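Local coordinates for protein Rab3 interacting molecule variant 2 (Drosophila melanogaster, PDB 4TS6) that probably helps organise the presynaptic active zone and neurotransmitter release, as a RIM scaffold protein represented by its C2A domain, at residues H58-R63 and F79-L84; Y47-L52 and T97-V102. All coordinates share one frame; numbering follows the deposited sequence.

How the interactions relate
Both contacts belong to one C2 beta-sandwich, their centres about 14 Å apart. Interaction 2 pairs strands 46-53 and 93-100, the two inner strands of one four-stranded antiparallel sheet. Interaction 1 lies at the edge of the sandwich, where strand 62-63, outermost in that same sheet, meets strand 74-81, outermost in the other. Along the chain 58-63 and 79-84 both fall between 47-52 and 97-102, which nests interaction 1 inside the loop that interaction 2 closes. Strand 62-63 pairs with 46-53 through the Arg-62 and Val-50 backbones, and Ser-60 OG bonds to Leu-52 N, joining the in-sheet pairing to the closure between sheets.

Interaction 1: H58-R63 and F79-L84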
ATOM      1  N   HIS A  58       8.538   5.038  12.907  1.00 57.27           N
ATOM      2  CA  HIS A  58       9.211   3.989  12.137  1.00 56.52           C
ATOM      3  C   HIS A  58       8.546   2.628  12.361  1.00 50.72           C
ATOM      4  O   HIS A  58       8.588   1.750  11.500  1.00 50.77           O
ATOM      5  CB  HIS A  58      10.683   3.919  12.553  1.00 67.04           C
ATOM      6  CG  HIS A  58      10.879   3.900  14.038  1.00 82.69           C
ATOM      7  ND1 HIS A  58      10.972   5.051  14.791  1.00 90.72           N
ATOM      8  CD2 HIS A  58      10.968   2.869  14.912  1.00 87.37           C
ATOM      9  CE1 HIS A  58      11.123   4.731  16.065  1.00 91.18           C
ATOM     10  NE2 HIS A  58      11.123   3.414  16.166  1.00 91.22           N
ATOM     11  N   LYS A  59       7.922   2.472  13.525  1.00 42.02           N
ATOM     12  CA  LYS A  59       7.304   1.222  13.943  1.00 38.28           C
ATOM     13  C   LYS A  59       6.149   0.793  13.032  1.00 40.12           C
ATOM     14  O   LYS A  59       5.929  -0.397  12.800  1.00 40.76           O
ATOM     15  CB  LYS A  59       6.802   1.392  15.381  1.00 49.80           C
ATOM     16  CG  LYS A  59       6.218   0.146  16.024  1.00 67.29           C
ATOM     17  CD  LYS A  59       5.568   0.481  17.369  1.00 75.26           C
ATOM     18  CE  LYS A  59       4.896  -0.745  17.982  1.00 78.14           C
ATOM     19  NZ  LYS A  59       3.507  -0.468  18.450  1.00 76.22           N
ATOM     20  N   SER A  60       5.417   1.781  12.525  0.58 35.88           N
ATOM     21  CA  SER A  60       4.228   1.544  11.714  0.58 27.77           C
ATOM     22  C   SER A  60       4.576   1.473  10.227  0.58 30.46           C
ATOM     23  O   SER A  60       3.844   0.892   9.425  0.58 34.99           O
ATOM     24  CB  SER A  60       3.211   2.659  11.963  0.58 30.48           C
ATOM     25  OG  SER A  60       2.077   2.523  11.126  0.58 18.02           O
ATOM     26  N   LYS A  61       5.711   2.059   9.872  1.00 22.15           N
ATOM     27  CA  LYS A  61       6.144   2.154   8.476  1.00 19.64           C
ATOM     28  C   LYS A  61       6.571   0.833   7.836  1.00 24.62           C
ATOM     29  O   LYS A  61       7.346   0.067   8.412  1.00 23.43           O
ATOM     30  CB  LYS A  61       7.326   3.135   8.385  1.00 23.07           C
ATOM     31  CG  LYS A  61       7.835   3.357   6.967  1.00 34.99           C
ATOM     32  CD  LYS A  61       8.060   4.842   6.716  1.00 53.08           C
ATOM     33  CE  LYS A  61       9.488   5.184   6.368  1.00 63.97           C
ATOM     34  NZ  LYS A  61       9.626   6.665   6.193  1.00 73.45           N
ATOM     35  N   ARG A  62       6.073   0.583   6.626  1.00 19.58           N
ATOM     36  CA  ARG A  62       6.581  -0.505   5.792  1.00 23.32           C
ATOM     37  C   ARG A  62       6.825   0.071   4.406  1.00 25.46           C
ATOM     38  O   ARG A  62       6.183   1.039   4.008  1.00 21.59           O
ATOM     39  CB  ARG A  62       5.562  -1.643   5.686  1.00 22.49           C
ATOM     40  CG  ARG A  62       5.164  -2.266   7.019  1.00 22.83           C
ATOM     41  CD  ARG A  62       6.329  -2.990   7.686  1.00 26.65           C
ATOM     42  NE  ARG A  62       5.843  -3.771   8.825  1.00 32.84           N
ATOM     43  CZ  ARG A  62       5.724  -3.286  10.055  1.00 32.19           C
ATOM     44  NH1 ARG A  62       6.076  -2.032  10.312  1.00 26.24           N
ATOM     45  NH2 ARG A  62       5.256  -4.053  11.029  1.00 30.31           N
ATOM     46  N   ARG A  63       7.739  -0.527   3.654  1.00 20.36           N
ATOM     47  CA  ARG A  63       8.039   0.013   2.334  1.00 22.77           C
ATOM     48  C   ARG A  63       8.384  -1.137   1.393  1.00 27.59           C
ATOM     49  O   ARG A  63       9.130  -2.039   1.770  1.00 28.58           O
ATOM     50  CB  ARG A  63       9.216   0.997   2.475  1.00 23.67           C
ATOM     51  CG  ARG A  63       9.691   1.586   1.174  1.00 29.38           C
ATOM     52  CD  ARG A  63      11.000   2.335   1.342  1.00 33.62           C
ATOM     53  NE  ARG A  63      11.587   2.662   0.045  1.00 36.52           N
ATOM     54  CZ  ARG A  63      11.978   3.883  -0.309  1.00 46.14           C
ATOM     55  NH1 ARG A  63      11.850   4.891   0.546  1.00 37.96           N
ATOM     56  NH2 ARG A  63      12.499   4.092  -1.513  1.00 44.53           N
ATOM     57  N   PHE A  79       3.436  -7.709   4.333  1.00 25.88           N
ATOM     58  CA  PHE A  79       3.875  -7.059   5.564  1.00 23.91           C
ATOM     59  C   PHE A  79       2.985  -7.537   6.699  1.00 29.37           C
ATOM     60  O   PHE A  79       1.826  -7.882   6.480  1.00 24.86           O
ATOM     61  CB  PHE A  79       3.772  -5.538   5.438  1.00 25.12           C
ATOM     62  CG  PHE A  79       4.605  -4.960   4.316  1.00 24.68           C
ATOM     63  CD1 PHE A  79       5.988  -5.090   4.320  1.00 25.00           C
ATOM     64  CD2 PHE A  79       4.001  -4.273   3.275  1.00 27.95           C
ATOM     65  CE1 PHE A  79       6.759  -4.555   3.281  1.00 23.09           C
ATOM     66  CE2 PHE A  79       4.759  -3.731   2.241  1.00 31.94           C
ATOM     67  CZ  PHE A  79       6.144  -3.874   2.248  1.00 24.37           C
ATOM     68  N   VAL A  80       3.524  -7.557   7.911  1.00 25.15           N
ATOM     69  CA  VAL A  80       2.762  -8.046   9.058  1.00 24.69           C
ATOM     70  C   VAL A  80       2.758  -6.993  10.164  1.00 29.18           C
ATOM     71  O   VAL A  80       3.795  -6.397  10.457  1.00 31.64           O
ATOM     72  CB  VAL A  80       3.355  -9.370   9.592  1.00 36.01           C
ATOM     73  CG1 VAL A  80       2.635  -9.807  10.848  1.00 30.96           C
ATOM     74  CG2 VAL A  80       3.250 -10.451   8.538  1.00 38.12           C
ATOM     75  N   TYR A  81       1.586  -6.741  10.744  1.00 21.63           N
ATOM     76  CA  TYR A  81       1.467  -5.868  11.910  1.00 23.99           C
ATOM     77  C   TYR A  81       1.028  -6.722  13.081  1.00 23.45           C
ATOM     78  O   TYR A  81      -0.019  -7.349  13.008  1.00 23.26           O
ATOM     79  CB  TYR A  81       0.420  -4.786  11.658  1.00 26.93           C
ATOM     80  CG  TYR A  81       0.877  -3.728  10.685  1.00 30.35           C
ATOM     81  CD1 TYR A  81       1.741  -2.718  11.091  1.00 24.19           C
ATOM     82  CD2 TYR A  81       0.448  -3.734   9.366  1.00 22.09           C
ATOM     83  CE1 TYR A  81       2.172  -1.734  10.205  1.00 29.54           C
ATOM     84  CE2 TYR A  81       0.876  -2.746   8.462  1.00 24.28           C
ATOM     85  CZ  TYR A  81       1.741  -1.755   8.897  1.00 22.29           C
ATOM     86  OH  TYR A  81       2.172  -0.769   8.032  1.00 22.14           O
ATOM     87  N   SER A  82       1.808  -6.727  14.156  1.00 22.53           N
ATOM     88  CA  SER A  82       1.593  -7.647  15.271  1.00 26.24           C
ATOM     89  C   SER A  82       0.948  -6.997  16.492  1.00 26.30           C
ATOM     90  O   SER A  82       0.814  -5.773  16.562  1.00 24.99           O
ATOM     91  CB  SER A  82       2.932  -8.272  15.672  1.00 26.72           C
ATOM     92  OG  SER A  82       3.546  -8.874  14.550  1.00 36.88           O
ATOM     93  N   GLY A  83       0.537  -7.821  17.454  1.00 22.60           N
ATOM     94  CA  GLY A  83      -0.009  -7.309  18.705  1.00 24.38           C
ATOM     95  C   GLY A  83      -1.382  -6.667  18.583  1.00 23.37           C
ATOM     96  O   GLY A  83      -1.691  -5.708  19.301  1.00 27.37           O
ATOM     97  N   LEU A  84      -2.231  -7.226  17.722  1.00 24.95           N
ATOM     98  CA  LEU A  84      -3.544  -6.634  17.441  1.00 24.12           C
ATOM     99  C   LEU A  84      -4.700  -7.624  17.598  1.00 27.59           C
ATOM    100  O   LEU A  84      -4.703  -8.672  16.955  1.00 28.15           O
ATOM    101  CB  LEU A  84      -3.552  -6.091  16.003  1.00 24.20           C
ATOM    102  CG  LEU A  84      -2.594  -4.925  15.754  1.00 27.20           C
ATOM    103  CD1 LEU A  84      -2.369  -4.677  14.268  1.00 28.05           C
ATOM    104  CD2 LEU A  84      -3.117  -3.667  16.434  1.00 30.57           C
TER
HETATM  105  O   HOH W   1       6.240  -6.713   8.084  1.00 28.44           O
HETATM  106  O   HOH W   2       4.082  -5.013  14.037  1.00 33.94           O
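The edge of the C2 beta-sandwich is closed here by Arg-62, on the outermost strand 62-63 of one sheet, reaching over to Phe-79, Val-80 and Tyr-81 on the outermost strand 74-81 of the other. No backbone-to-backbone bond joins the two segments; side chains reach across to main-chain carbonyls. The CB of Arg-62 sits 3.7 Å from the centroid of the Phe-79 ring, almost directly above its centre, in a CH-pi contact. From there the arginine bends at chi2 (-66°) and runs past the phenylalanine, its guanidinium plane nearly perpendicular to that ring. Arg-62 NH2 donates to Val-80 O at 2.8 Å, and Arg-62 NH1 turns back to its own segment, bonding Lys-59 O at 3.0 Å and Lys-61 O at 3.1 Å, both close to the guanidinium plane but above the planes of their carbonyls. Three carbonyls grip the group, which should limit its rotation. Water 1 bridges Arg-62 NE to Val-80 N, and water 2 links Ser-82 N to NH2 by a weak bond. One guanidinium face lies against the rim of the Tyr-81 ring at CE1, the planes 32° apart, an off-centre cation-pi contact with Arg-62 CZ 4.5 Å from the ring centroid. The hydroxyl of the same tyrosine donates a hydrogen bond to Ser-60 O, with Tyr-81 OH 2.7 Å from that oxygen and almost in line with the carbonyl. This ties the turn at 58-61 to the facing strand, while Ser-60 OG turns to Leu-52 N. Inward, Tyr-81 packs on Val-50 and Leu-25, one from each sheet. Edge strands of separate sheets, clasped by a guanidinium set against the rim of an aromatic ring and by bonds to main-chain carbonyls, form the lateral closure of this C2 beta-sandwich.

Interaction 2: Y47-L52 and T97-V102; sequences YAKVFL and TLWDYV
Thr-97 opens the pairing with Lys-49: its N donates to Lys-49 O at 2.9 Å, and its O accepts from Lys-49 N at 2.8 Å, an antiparallel hydrogen-bonded pair. That carbonyl also receives a CA-H...O contact from Ala-48. Leu-98 follows, in a non-hydrogen-bonded pair with Ala-48. Its CD1 meets Ala-48 CB at 3.8 Å on the sheet face that looks inward, where Leu-29 packs on Ala-48 and Ala-32 on Leu-98, both from strand 24-33 of the other sheet. Trp-99 returns to the opposite face in a second hydrogen-bonded pair, its N 2.9 Å from Tyr-47 O and its O 3.1 Å from Tyr-47 N. Here the side chains meet closely, through a CH-pi contact. Tyr-47 has CG between its backbone N and carbonyl carbon (chi1 63°), which swings the phenol across toward the neighbouring strand. Trp-99 CB then lies over one face of that phenol, displaced toward the rim, 3.3 Å from Tyr-47 CZ. Beyond it the indole is tipped 21° from the phenol and slid so far along that the rings barely overlap. Over the same face of the indole that looks toward Tyr-47, the Lys-49 chain, bent at chi2 and chi3, brings NZ to 4.8 Å from the centroid of the five-membered ring of Trp-99, in a cation-pi contact. Past Asp-100, whose carboxylate forms a salt bridge with Arg-38, Tyr-101 places CB 3.9 Å from Tyr-47 CE1, at the edge of the phenol. The phenol OH is held by Asn-107. With Arg-63 also making a cation-pi contact to Tyr-47, both rings have a basic neighbour; their pi electrons probably help stabilise positive charge on this outer face, while Ala-48 and Leu-98 meet through apolar groups alone on the inward face.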
ATOM      1  N   TYR A  47       7.171   2.575  -5.837  1.00 18.70           N
ATOM      2  CA  TYR A  47       7.244   1.790  -4.605  1.00 18.48           C
ATOM      3  C   TYR A  47       6.112   2.258  -3.742  1.00 23.60           C
ATOM      4  O   TYR A  47       5.529   3.320  -3.992  1.00 21.36           O
ATOM      5  CB  TYR A  47       8.561   1.981  -3.847  1.00 18.58           C
ATOM      6  CG  TYR A  47       8.812   3.396  -3.356  1.00 22.23           C
ATOM      7  CD1 TYR A  47       9.386   4.351  -4.185  1.00 21.28           C
ATOM      8  CD2 TYR A  47       8.493   3.768  -2.055  1.00 24.84           C
ATOM      9  CE1 TYR A  47       9.643   5.654  -3.723  1.00 25.32           C
ATOM     10  CE2 TYR A  47       8.729   5.057  -1.593  1.00 22.63           C
ATOM     11  CZ  TYR A  47       9.305   5.992  -2.424  1.00 23.70           C
ATOM     12  OH  TYR A  47       9.545   7.274  -1.941  1.00 18.47           O
ATOM     13  N   ALA A  48       5.791   1.472  -2.715  1.00 17.82           N
ATOM     14  CA  ALA A  48       4.675   1.829  -1.866  1.00 15.47           C
ATOM     15  C   ALA A  48       5.123   1.941  -0.433  1.00 21.05           C
ATOM     16  O   ALA A  48       6.045   1.253  -0.000  1.00 21.90           O
ATOM     17  CB  ALA A  48       3.552   0.809  -2.003  1.00 23.89           C
ATOM     18  N   LYS A  49       4.477   2.835   0.302  1.00 18.18           N
ATOM     19  CA  LYS A  49       4.707   2.929   1.723  1.00 16.03           C
ATOM     20  C   LYS A  49       3.393   2.586   2.396  1.00 20.75           C
ATOM     21  O   LYS A  49       2.327   2.941   1.898  1.00 23.72           O
ATOM     22  CB  LYS A  49       5.143   4.353   2.094  1.00 20.70           C
ATOM     23  CG  LYS A  49       6.523   4.428   2.713  1.00 42.23           C
ATOM     24  CD  LYS A  49       7.347   5.601   2.198  1.00 48.47           C
ATOM     25  CE  LYS A  49       6.893   6.943   2.747  1.00 56.78           C
ATOM     26  NZ  LYS A  49       7.918   8.016   2.486  1.00 51.33           N
ATOM     27  N   VAL A  50       3.455   1.894   3.529  1.00 21.29           N
ATOM     28  CA  VAL A  50       2.224   1.526   4.234  1.00 17.24           C
ATOM     29  C   VAL A  50       2.373   1.949   5.681  1.00 22.20           C
ATOM     30  O   VAL A  50       3.432   1.737   6.282  1.00 18.68           O
ATOM     31  CB  VAL A  50       2.006   0.011   4.213  1.00 21.23           C
ATOM     32  CG1 VAL A  50       0.663  -0.361   4.854  1.00 24.44           C
ATOM     33  CG2 VAL A  50       2.078  -0.510   2.786  1.00 26.39           C
ATOM     34  N   PHE A  51       1.321   2.551   6.239  1.00 18.66           N
ATOM     35  CA  PHE A  51       1.303   2.890   7.662  1.00 22.18           C
ATOM     36  C   PHE A  51       0.036   2.353   8.263  1.00 26.22           C
ATOM     37  O   PHE A  51      -1.001   2.350   7.595  1.00 21.78           O
ATOM     38  CB  PHE A  51       1.292   4.406   7.851  1.00 23.14           C
ATOM     39  CG  PHE A  51       2.635   5.038   7.712  1.00 24.50           C
ATOM     40  CD1 PHE A  51       3.103   5.431   6.471  1.00 27.11           C
ATOM     41  CD2 PHE A  51       3.429   5.242   8.826  1.00 29.11           C
ATOM     42  CE1 PHE A  51       4.361   6.024   6.343  1.00 30.18           C
ATOM     43  CE2 PHE A  51       4.678   5.833   8.713  1.00 28.45           C
ATOM     44  CZ  PHE A  51       5.139   6.221   7.466  1.00 30.91           C
ATOM     45  N   LEU A  52       0.094   1.912   9.517  1.00 16.74           N
ATOM     46  CA  LEU A  52      -1.152   1.584  10.223  1.00 24.49           C
ATOM     47  C   LEU A  52      -1.452   2.736  11.156  1.00 27.61           C
ATOM     48  O   LEU A  52      -0.911   2.798  12.265  1.00 29.29           O
ATOM     49  CB  LEU A  52      -1.010   0.280  11.013  1.00 21.41           C
ATOM     50  CG  LEU A  52      -2.248  -0.181  11.780  1.00 25.68           C
ATOM     51  CD1 LEU A  52      -3.386  -0.469  10.795  1.00 26.19           C
ATOM     52  CD2 LEU A  52      -1.926  -1.410  12.596  1.00 28.23           C
ATOM     53  N   THR A  97       0.454   4.345   0.265  0.53 20.78           N
ATOM     54  CA  THR A  97       0.740   5.442  -0.642  0.53 20.20           C
ATOM     55  C   THR A  97       1.753   5.003  -1.685  0.53 20.81           C
ATOM     56  O   THR A  97       2.777   4.416  -1.342  0.53 24.07           O
ATOM     57  CB  THR A  97       1.291   6.651   0.119  0.53 21.72           C
ATOM     58  OG1 THR A  97       0.397   6.998   1.188  0.53 23.18           O
ATOM     59  CG2 THR A  97       1.438   7.825  -0.805  0.53 20.25           C
ATOM     60  N   LEU A  98       1.463   5.282  -2.955  1.00 19.18           N
ATOM     61  CA  LEU A  98       2.405   5.002  -4.040  1.00 24.13           C
ATOM     62  C   LEU A  98       3.236   6.236  -4.352  1.00 20.33           C
ATOM     63  O   LEU A  98       2.704   7.345  -4.443  1.00 21.98           O
ATOM     64  CB  LEU A  98       1.677   4.567  -5.318  1.00 25.19           C
ATOM     65  CG  LEU A  98       1.595   3.065  -5.575  1.00 40.10           C
ATOM     66  CD1 LEU A  98       1.014   2.387  -4.375  1.00 34.47           C
ATOM     67  CD2 LEU A  98       0.752   2.752  -6.801  1.00 46.10           C
ATOM     68  N   TRP A  99       4.525   6.005  -4.583  1.00 19.54           N
ATOM     69  CA  TRP A  99       5.503   7.054  -4.818  1.00 20.15           C
ATOM     70  C   TRP A  99       6.334   6.707  -6.033  1.00 25.24           C
ATOM     71  O   TRP A  99       6.550   5.530  -6.312  1.00 22.40           O
ATOM     72  CB  TRP A  99       6.419   7.134  -3.615  1.00 17.60           C
ATOM     73  CG  TRP A  99       5.691   7.518  -2.358  1.00 17.45           C
ATOM     74  CD1 TRP A  99       5.143   6.683  -1.424  1.00 22.44           C
ATOM     75  CD2 TRP A  99       5.418   8.849  -1.924  1.00 23.05           C
ATOM     76  NE1 TRP A  99       4.553   7.428  -0.426  1.00 25.80           N
ATOM     77  CE2 TRP A  99       4.703   8.762  -0.716  1.00 19.14           C
ATOM     78  CE3 TRP A  99       5.720  10.116  -2.439  1.00 19.86           C
ATOM     79  CZ2 TRP A  99       4.285   9.894  -0.009  1.00 27.84           C
ATOM     80  CZ3 TRP A  99       5.299  11.237  -1.741  1.00 28.87           C
ATOM     81  CH2 TRP A  99       4.594  11.119  -0.542  1.00 28.35           C
ATOM     82  N   ASP A 100       6.805   7.728  -6.743  1.00 21.97           N
ATOM     83  CA  ASP A 100       7.604   7.534  -7.948  1.00 21.30           C
ATOM     84  C   ASP A 100       9.015   7.856  -7.522  1.00 30.16           C
ATOM     85  O   ASP A 100       9.301   8.985  -7.146  1.00 22.65           O
ATOM     86  CB  ASP A 100       7.130   8.485  -9.042  1.00 22.57           C
ATOM     87  CG  ASP A 100       7.872   8.301 -10.354  1.00 25.38           C
ATOM     88  OD1 ASP A 100       8.638   7.320 -10.497  1.00 30.18           O
ATOM     89  OD2 ASP A 100       7.693   9.145 -11.263  1.00 28.67           O
ATOM     90  N   TYR A 101       9.883   6.853  -7.492  1.00 23.11           N
ATOM     91  CA  TYR A 101      11.260   7.088  -7.078  1.00 26.42           C
ATOM     92  C   TYR A 101      12.014   7.945  -8.095  1.00 30.78           C
ATOM     93  O   TYR A 101      12.156   7.575  -9.271  1.00 27.43           O
ATOM     94  CB  TYR A 101      11.980   5.764  -6.833  1.00 24.89           C
ATOM     95  CG  TYR A 101      13.468   5.897  -6.647  1.00 25.58           C
ATOM     96  CD1 TYR A 101      13.998   6.411  -5.475  1.00 35.61           C
ATOM     97  CD2 TYR A 101      14.345   5.486  -7.636  1.00 30.59           C
ATOM     98  CE1 TYR A 101      15.376   6.530  -5.300  1.00 39.36           C
ATOM     99  CE2 TYR A 101      15.713   5.596  -7.471  1.00 44.67           C
ATOM    100  CZ  TYR A 101      16.220   6.119  -6.300  1.00 41.19           C
ATOM    101  OH  TYR A 101      17.580   6.222  -6.140  1.00 40.45           O
ATOM    102  N   VAL A 102      12.470   9.107  -7.628  1.00 26.39           N
ATOM    103  CA  VAL A 102      13.250  10.036  -8.434  1.00 26.18           C
ATOM    104  C   VAL A 102      14.668  10.026  -7.875  1.00 31.80           C
ATOM    105  O   VAL A 102      14.871  10.324  -6.704  1.00 26.59           O
ATOM    106  CB  VAL A 102      12.656  11.458  -8.374  1.00 27.33           C
ATOM    107  CG1 VAL A 102      13.524  12.425  -9.172  1.00 31.61           C
ATOM    108  CG2 VAL A 102      11.195  11.444  -8.901  1.00 28.50           C
TER